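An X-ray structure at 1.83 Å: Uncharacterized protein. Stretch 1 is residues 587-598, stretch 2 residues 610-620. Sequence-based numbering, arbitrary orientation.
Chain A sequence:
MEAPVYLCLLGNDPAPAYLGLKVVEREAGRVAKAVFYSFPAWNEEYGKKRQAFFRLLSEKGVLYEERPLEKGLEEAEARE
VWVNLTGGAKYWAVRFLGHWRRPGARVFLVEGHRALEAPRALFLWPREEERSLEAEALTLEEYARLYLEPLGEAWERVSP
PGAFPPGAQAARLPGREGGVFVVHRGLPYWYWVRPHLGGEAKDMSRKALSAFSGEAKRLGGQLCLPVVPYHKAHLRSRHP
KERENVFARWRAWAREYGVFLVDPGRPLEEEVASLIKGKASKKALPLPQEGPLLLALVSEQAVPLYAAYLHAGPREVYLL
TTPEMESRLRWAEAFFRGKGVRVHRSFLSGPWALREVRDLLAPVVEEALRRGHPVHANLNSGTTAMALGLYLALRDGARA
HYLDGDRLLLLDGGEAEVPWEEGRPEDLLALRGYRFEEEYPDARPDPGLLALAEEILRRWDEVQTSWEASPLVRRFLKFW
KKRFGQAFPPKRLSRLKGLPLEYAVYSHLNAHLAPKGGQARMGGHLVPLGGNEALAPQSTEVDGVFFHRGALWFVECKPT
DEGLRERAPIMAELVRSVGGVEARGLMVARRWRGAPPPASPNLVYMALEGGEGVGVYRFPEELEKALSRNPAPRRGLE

Stretch 1 (587-598) MVARRWRGAPPP
Stretch 2 (610-620) GGEGVGVYRFP

How does the contact begin? M587 to A589 run as a strand. V588 (chi1 t) points its CA-to-CB bond toward stretch 2, and its CG1 lies 4.3 Å from F619 CG (F619 chi1 t, chi2 -88°), a loose apolar contact between buried side chains; their CA atoms are 7.7 Å apart. The chain then turns a corner at R590 and R591.

What does W592 do? With chi1 t and chi2 -83°, its indole meets V616 (chi1 t), whose CG2 lies 3.6 Å from the centroid of the W592 five-membered ring, 13° off its normal. V614 CG2 (chi1 m) is 4.1 Å from W592 CD1. W592 NE1 donates to A595 O at 3.0 Å, satisfying the indole N-H.

Why are glycines beside W592? G610 CA comes 3.5 Å from W592 O; at 94/174 a CB would hit that oxygen and the preceding carbonyl. G611 (68/9, positive phi) starts a type II turn, V614 N to G611 O 3.2 Å; a CB would crowd W592 CG and clash with V616 CB.

How do the prolines finish the contact? From W592-G610 (CA to CA 4.6 Å) to P596-V614 (CA to CA 4.7 Å) the segments run the same way. P596 (-50/154) and P597 (-63/154) are polyproline II. P596 CB and P597 CD each lie 3.3 Å from V614 O, P596 CD 3.9 Å from V614 CB, P597 CD 3.8 Å from V616 CG2. No hydrogen bond crosses; packing buries 428 Å², both sides summed.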

HETATM    1  N   MSE A 587      11.495  -7.522  14.774  1.00 38.32           N
HETATM    2  CA  MSE A 587      11.697  -8.942  15.038  1.00 41.86           C
HETATM    3  C   MSE A 587      12.694  -9.010  16.164  1.00 42.40           C
HETATM    4  O   MSE A 587      13.839  -8.591  15.994  1.00 46.50           O
HETATM    5  CB  MSE A 587      12.244  -9.628  13.785  1.00 44.65           C
HETATM    6  CG  MSE A 587      11.544  -9.202  12.498  1.00 46.31           C
HETATM    7 SE   MSE A 587       9.774 -10.050  12.448  1.00 44.00          SE
HETATM    8  CE  MSE A 587      10.315 -11.860  11.924  1.00 44.27           C
ATOM      9  N   VAL A 588      12.263  -9.494  17.329  1.00 43.23           N
ATOM     10  CA  VAL A 588      13.117  -9.507  18.536  1.00 47.43           C
ATOM     11  C   VAL A 588      13.313 -10.929  19.054  1.00 47.67           C
ATOM     12  O   VAL A 588      12.334 -11.651  19.345  1.00 44.97           O
ATOM     13  CB  VAL A 588      12.523  -8.675  19.702  1.00 48.62           C
ATOM     14  CG1 VAL A 588      13.502  -8.619  20.892  1.00 48.66           C
ATOM     15  CG2 VAL A 588      12.180  -7.268  19.241  1.00 44.76           C
ATOM     16  N   ALA A 589      14.576 -11.322  19.178  1.00 52.08           N
ATOM     17  CA  ALA A 589      14.943 -12.618  19.755  1.00 52.05           C
ATOM     18  C   ALA A 589      15.560 -12.438  21.139  1.00 54.88           C
ATOM     19  O   ALA A 589      16.325 -11.509  21.370  1.00 50.43           O
ATOM     20  CB  ALA A 589      15.925 -13.342  18.849  1.00 54.89           C
ATOM     21  N   ARG A 590      15.223 -13.329  22.064  1.00 58.07           N
ATOM     22  CA  ARG A 590      15.941 -13.398  23.340  1.00 61.78           C
ATOM     23  C   ARG A 590      17.427 -13.619  23.064  1.00 59.59           C
ATOM     24  O   ARG A 590      18.274 -12.863  23.552  1.00 54.81           O
ATOM     25  CB  ARG A 590      15.392 -14.532  24.206  1.00 65.58           C
ATOM     26  CG  ARG A 590      15.910 -14.513  25.631  1.00 69.60           C
ATOM     27  CD  ARG A 590      15.709 -15.853  26.324  1.00 72.32           C
ATOM     28  NE  ARG A 590      16.716 -16.041  27.366  1.00 76.77           N
ATOM     29  CZ  ARG A 590      17.920 -16.586  27.189  1.00 75.07           C
ATOM     30  NH1 ARG A 590      18.740 -16.692  28.230  1.00 79.20           N
ATOM     31  NH2 ARG A 590      18.313 -17.031  26.000  1.00 74.11           N
ATOM     32  N   ARG A 591      17.717 -14.632  22.244  1.00 62.01           N
ATOM     33  CA  ARG A 591      19.092 -14.984  21.874  1.00 68.85           C
ATOM     34  C   ARG A 591      19.269 -15.145  20.358  1.00 62.28           C
ATOM     35  O   ARG A 591      18.650 -16.012  19.739  1.00 57.93           O
ATOM     36  CB  ARG A 591      19.496 -16.292  22.577  1.00 75.65           C
ATOM     37  CG  ARG A 591      20.998 -16.588  22.596  1.00 80.76           C
ATOM     38  CD  ARG A 591      21.823 -15.639  23.466  1.00 84.71           C
ATOM     39  NE  ARG A 591      21.275 -15.452  24.817  1.00 90.40           N
ATOM     40  CZ  ARG A 591      21.990 -15.181  25.914  1.00 90.38           C
ATOM     41  NH1 ARG A 591      23.318 -15.056  25.873  1.00 89.28           N
ATOM     42  NH2 ARG A 591      21.359 -15.030  27.076  1.00 87.31           N
ATOM     43  N   TRP A 592      20.132 -14.325  19.768  1.00 61.55           N
ATOM     44  CA  TRP A 592      20.526 -14.515  18.376  1.00 66.75           C
ATOM     45  C   TRP A 592      21.785 -15.376  18.303  1.00 70.76           C
ATOM     46  O   TRP A 592      22.752 -15.118  19.016  1.00 67.75           O
ATOM     47  CB  TRP A 592      20.786 -13.177  17.670  1.00 67.89           C
ATOM     48  CG  TRP A 592      20.802 -13.352  16.174  1.00 73.00           C
ATOM     49  CD1 TRP A 592      21.854 -13.768  15.402  1.00 72.92           C
ATOM     50  CD2 TRP A 592      19.701 -13.161  15.278  1.00 72.74           C
ATOM     51  NE1 TRP A 592      21.478 -13.836  14.082  1.00 73.15           N
ATOM     52  CE2 TRP A 592      20.161 -13.471  13.978  1.00 73.85           C
ATOM     53  CE3 TRP A 592      18.375 -12.758  15.446  1.00 70.17           C
ATOM     54  CZ2 TRP A 592      19.335 -13.389  12.854  1.00 70.69           C
ATOM     55  CZ3 TRP A 592      17.561 -12.674  14.330  1.00 69.97           C
ATOM     56  CH2 TRP A 592      18.043 -12.991  13.052  1.00 69.65           C
ATOM     57  N   ARG A 593      21.772 -16.371  17.416  1.00 78.51           N
ATOM     58  CA  ARG A 593      22.913 -17.271  17.212  1.00 82.29           C
ATOM     59  C   ARG A 593      23.474 -17.238  15.790  1.00 86.18           C
ATOM     60  O   ARG A 593      24.582 -16.742  15.577  1.00 90.67           O
ATOM     61  CB  ARG A 593      22.522 -18.700  17.582  1.00 81.97           C
ATOM     62  CG  ARG A 593      22.492 -18.896  19.081  1.00 88.93           C
ATOM     63  CD  ARG A 593      21.579 -20.021  19.522  1.00 91.66           C
ATOM     64  NE  ARG A 593      21.242 -19.866  20.936  1.00 94.28           N
ATOM     65  CZ  ARG A 593      20.496 -20.716  21.636  1.00 95.58           C
ATOM     66  NH1 ARG A 593      19.997 -21.812  21.068  1.00 93.74           N
ATOM     67  NH2 ARG A 593      20.253 -20.466  22.917  1.00 96.98           N
ATOM     68  N   GLY A 594      22.704 -17.752  14.830  1.00 85.20           N
ATOM     69  CA  GLY A 594      23.217 -18.093  13.499  1.00 82.73           C
ATOM     70  C   GLY A 594      23.714 -16.957  12.616  1.00 83.23           C
ATOM     71  O   GLY A 594      24.249 -15.947  13.098  1.00 79.59           O
ATOM     72  N   ALA A 595      23.539 -17.131  11.306  1.00 78.86           N
ATOM     73  CA  ALA A 595      23.976 -16.136  10.325  1.00 76.29           C
ATOM     74  C   ALA A 595      23.265 -14.792  10.524  1.00 77.29           C
ATOM     75  O   ALA A 595      22.309 -14.699  11.303  1.00 69.44           O
ATOM     76  CB  ALA A 595      23.729 -16.656   8.916  1.00 77.12           C
ATOM     77  N   PRO A 596      23.740 -13.735   9.835  1.00 79.84           N
ATOM     78  CA  PRO A 596      22.934 -12.514   9.743  1.00 78.56           C
ATOM     79  C   PRO A 596      21.495 -12.811   9.300  1.00 70.35           C
ATOM     80  O   PRO A 596      21.265 -13.818   8.615  1.00 66.62           O
ATOM     81  CB  PRO A 596      23.661 -11.681   8.663  1.00 79.84           C
ATOM     82  CG  PRO A 596      24.812 -12.520   8.180  1.00 81.97           C
ATOM     83  CD  PRO A 596      25.075 -13.539   9.244  1.00 79.87           C
ATOM     84  N   PRO A 597      20.532 -11.945   9.681  1.00 67.20           N
ATOM     85  CA  PRO A 597      19.135 -12.141   9.261  1.00 64.67           C
ATOM     86  C   PRO A 597      18.961 -12.065   7.732  1.00 60.14           C
ATOM     87  O   PRO A 597      19.764 -11.424   7.051  1.00 58.24           O
ATOM     88  CB  PRO A 597      18.382 -10.997   9.951  1.00 65.09           C
ATOM     89  CG  PRO A 597      19.409  -9.983  10.314  1.00 66.40           C
ATOM     90  CD  PRO A 597      20.739 -10.667  10.390  1.00 66.17           C
ATOM     91  N   PRO A 598      17.921 -12.725   7.198  1.00 62.35           N
ATOM     92  CA  PRO A 598      17.712 -12.672   5.750  1.00 65.26           C
ATOM     93  C   PRO A 598      17.326 -11.256   5.315  1.00 63.06           C
ATOM     94  O   PRO A 598      16.763 -10.505   6.114  1.00 56.95           O
ATOM     95  CB  PRO A 598      16.571 -13.669   5.519  1.00 66.00           C
ATOM     96  CG  PRO A 598      15.835 -13.742   6.819  1.00 66.63           C
ATOM     97  CD  PRO A 598      16.799 -13.368   7.910  1.00 64.93           C
ATOM     98  N   GLY A 610      23.346 -11.486  21.780  1.00 67.53           N
ATOM     99  CA  GLY A 610      23.841 -12.148  20.580  1.00 66.37           C
ATOM    100  C   GLY A 610      23.711 -11.303  19.331  1.00 70.11           C
ATOM    101  O   GLY A 610      23.152 -10.203  19.351  1.00 64.34           O
ATOM    102  N   GLY A 611      24.261 -11.818  18.241  1.00 73.80           N
ATOM    103  CA  GLY A 611      24.167 -11.155  16.952  1.00 77.77           C
ATOM    104  C   GLY A 611      24.920  -9.841  16.797  1.00 80.48           C
ATOM    105  O   GLY A 611      24.742  -9.154  15.790  1.00 79.38           O
ATOM    106  N   GLU A 612      25.760  -9.472  17.768  1.00 82.05           N
ATOM    107  CA  GLU A 612      26.674  -8.351  17.562  1.00 83.79           C
ATOM    108  C   GLU A 612      27.499  -8.724  16.342  1.00 80.49           C
ATOM    109  O   GLU A 612      27.909  -9.876  16.199  1.00 81.47           O
ATOM    110  CB  GLU A 612      27.609  -8.120  18.762  1.00 86.39           C
ATOM    111  CG  GLU A 612      26.953  -7.565  20.019  1.00 89.28           C
ATOM    112  CD  GLU A 612      26.255  -8.625  20.865  1.00 92.76           C
ATOM    113  OE1 GLU A 612      26.608  -9.825  20.763  1.00 89.00           O
ATOM    114  OE2 GLU A 612      25.342  -8.253  21.637  1.00 92.43           O
ATOM    115  N   GLY A 613      27.706  -7.772  15.442  1.00 80.40           N
ATOM    116  CA  GLY A 613      28.532  -8.011  14.264  1.00 81.99           C
ATOM    117  C   GLY A 613      27.960  -8.961  13.224  1.00 88.29           C
ATOM    118  O   GLY A 613      28.714  -9.526  12.428  1.00 91.78           O
ATOM    119  N   VAL A 614      26.640  -9.160  13.229  1.00 86.58           N
ATOM    120  CA  VAL A 614      25.956  -9.779  12.089  1.00 84.39           C
ATOM    121  C   VAL A 614      24.718  -8.964  11.709  1.00 81.59           C
ATOM    122  O   VAL A 614      23.741  -9.513  11.210  1.00 83.77           O
ATOM    123  CB  VAL A 614      25.596 -11.270  12.330  1.00 85.21           C
ATOM    124  CG1 VAL A 614      26.859 -12.107  12.456  1.00 84.33           C
ATOM    125  CG2 VAL A 614      24.720 -11.448  13.559  1.00 84.83           C
ATOM    126  N   GLY A 615      24.772  -7.653  11.945  1.00 78.33           N
ATOM    127  CA  GLY A 615      23.686  -6.744  11.575  1.00 79.11           C
ATOM    128  C   GLY A 615      22.577  -6.603  12.607  1.00 77.65           C
ATOM    129  O   GLY A 615      21.799  -5.652  12.553  1.00 81.54           O
ATOM    130  N   VAL A 616      22.511  -7.534  13.557  1.00 72.46           N
ATOM    131  CA  VAL A 616      21.412  -7.591  14.514  1.00 64.80           C
ATOM    132  C   VAL A 616      21.669  -6.558  15.587  1.00 62.58           C
ATOM    133  O   VAL A 616      22.765  -6.506  16.141  1.00 66.02           O
ATOM    134  CB  VAL A 616      21.309  -8.976  15.180  1.00 63.30           C
ATOM    135  CG1 VAL A 616      20.190  -9.000  16.217  1.00 62.37           C
ATOM    136  CG2 VAL A 616      21.105 -10.063  14.131  1.00 65.31           C
ATOM    137  N   TYR A 617      20.661  -5.745  15.878  1.00 56.71           N
ATOM    138  CA  TYR A 617      20.805  -4.706  16.876  1.00 59.00           C
ATOM    139  C   TYR A 617      20.514  -5.259  18.259  1.00 57.22           C
ATOM    140  O   TYR A 617      19.880  -6.304  18.418  1.00 55.05           O
ATOM    141  CB  TYR A 617      19.897  -3.514  16.583  1.00 60.44           C
ATOM    142  CG  TYR A 617      20.226  -2.806  15.299  1.00 62.10           C
ATOM    143  CD1 TYR A 617      19.699  -3.248  14.085  1.00 66.26           C
ATOM    144  CD2 TYR A 617      21.059  -1.698  15.290  1.00 65.28           C
ATOM    145  CE1 TYR A 617      19.998  -2.606  12.898  1.00 69.19           C
ATOM    146  CE2 TYR A 617      21.366  -1.044  14.107  1.00 69.24           C
ATOM    147  CZ  TYR A 617      20.834  -1.501  12.914  1.00 70.35           C
ATOM    148  OH  TYR A 617      21.128  -0.854  11.740  1.00 75.07           O
ATOM    149  N   ARG A 618      21.009  -4.544  19.260  1.00 59.27           N
ATOM    150  CA  ARG A 618      20.880  -4.961  20.634  1.00 60.95           C
ATOM    151  C   ARG A 618      19.655  -4.291  21.254  1.00 52.65           C
ATOM    152  O   ARG A 618      19.520  -3.074  21.239  1.00 49.96           O
ATOM    153  CB  ARG A 618      22.162  -4.623  21.409  1.00 66.34           C
ATOM    154  CG  ARG A 618      22.238  -5.291  22.776  1.00 75.29           C
ATOM    155  CD  ARG A 618      23.514  -4.915  23.527  1.00 82.59           C
ATOM    156  NE  ARG A 618      23.282  -4.810  24.969  1.00 87.90           N
ATOM    157  CZ  ARG A 618      23.160  -5.842  25.805  1.00 90.50           C
ATOM    158  NH1 ARG A 618      23.253  -7.097  25.371  1.00 87.94           N
ATOM    159  NH2 ARG A 618      22.944  -5.616  27.096  1.00 94.35           N
ATOM    160  N   PHE A 619      18.762  -5.102  21.801  1.00 52.48           N
ATOM    161  CA  PHE A 619      17.554  -4.606  22.436  1.00 50.27           C
ATOM    162  C   PHE A 619      17.783  -4.649  23.949  1.00 54.00           C
ATOM    163  O   PHE A 619      18.181  -5.702  24.457  1.00 53.18           O
ATOM    164  CB  PHE A 619      16.376  -5.508  22.054  1.00 50.54           C
ATOM    165  CG  PHE A 619      15.045  -4.971  22.478  1.00 49.75           C
ATOM    166  CD1 PHE A 619      14.528  -5.260  23.734  1.00 49.21           C
ATOM    167  CD2 PHE A 619      14.311  -4.160  21.623  1.00 50.13           C
ATOM    168  CE1 PHE A 619      13.306  -4.749  24.131  1.00 46.33           C
ATOM    169  CE2 PHE A 619      13.090  -3.646  22.012  1.00 47.65           C
ATOM    170  CZ  PHE A 619      12.588  -3.939  23.271  1.00 48.17           C
ATOM    171  N   PRO A 620      17.504  -3.575  24.688  1.00 52.28           N
ATOM    172  CA  PRO A 620      16.860  -2.354  24.207  1.00 52.06           C
ATOM    173  C   PRO A 620      17.813  -1.198  23.946  1.00 56.56           C
ATOM    174  O   PRO A 620      17.352  -0.118  23.549  1.00 55.42           O
ATOM    175  CB  PRO A 620      15.951  -1.978  25.376  1.00 53.79           C
ATOM    176  CG  PRO A 620      16.724  -2.432  26.580  1.00 57.27           C
ATOM    177  CD  PRO A 620      17.397  -3.715  26.155  1.00 55.22           C
TER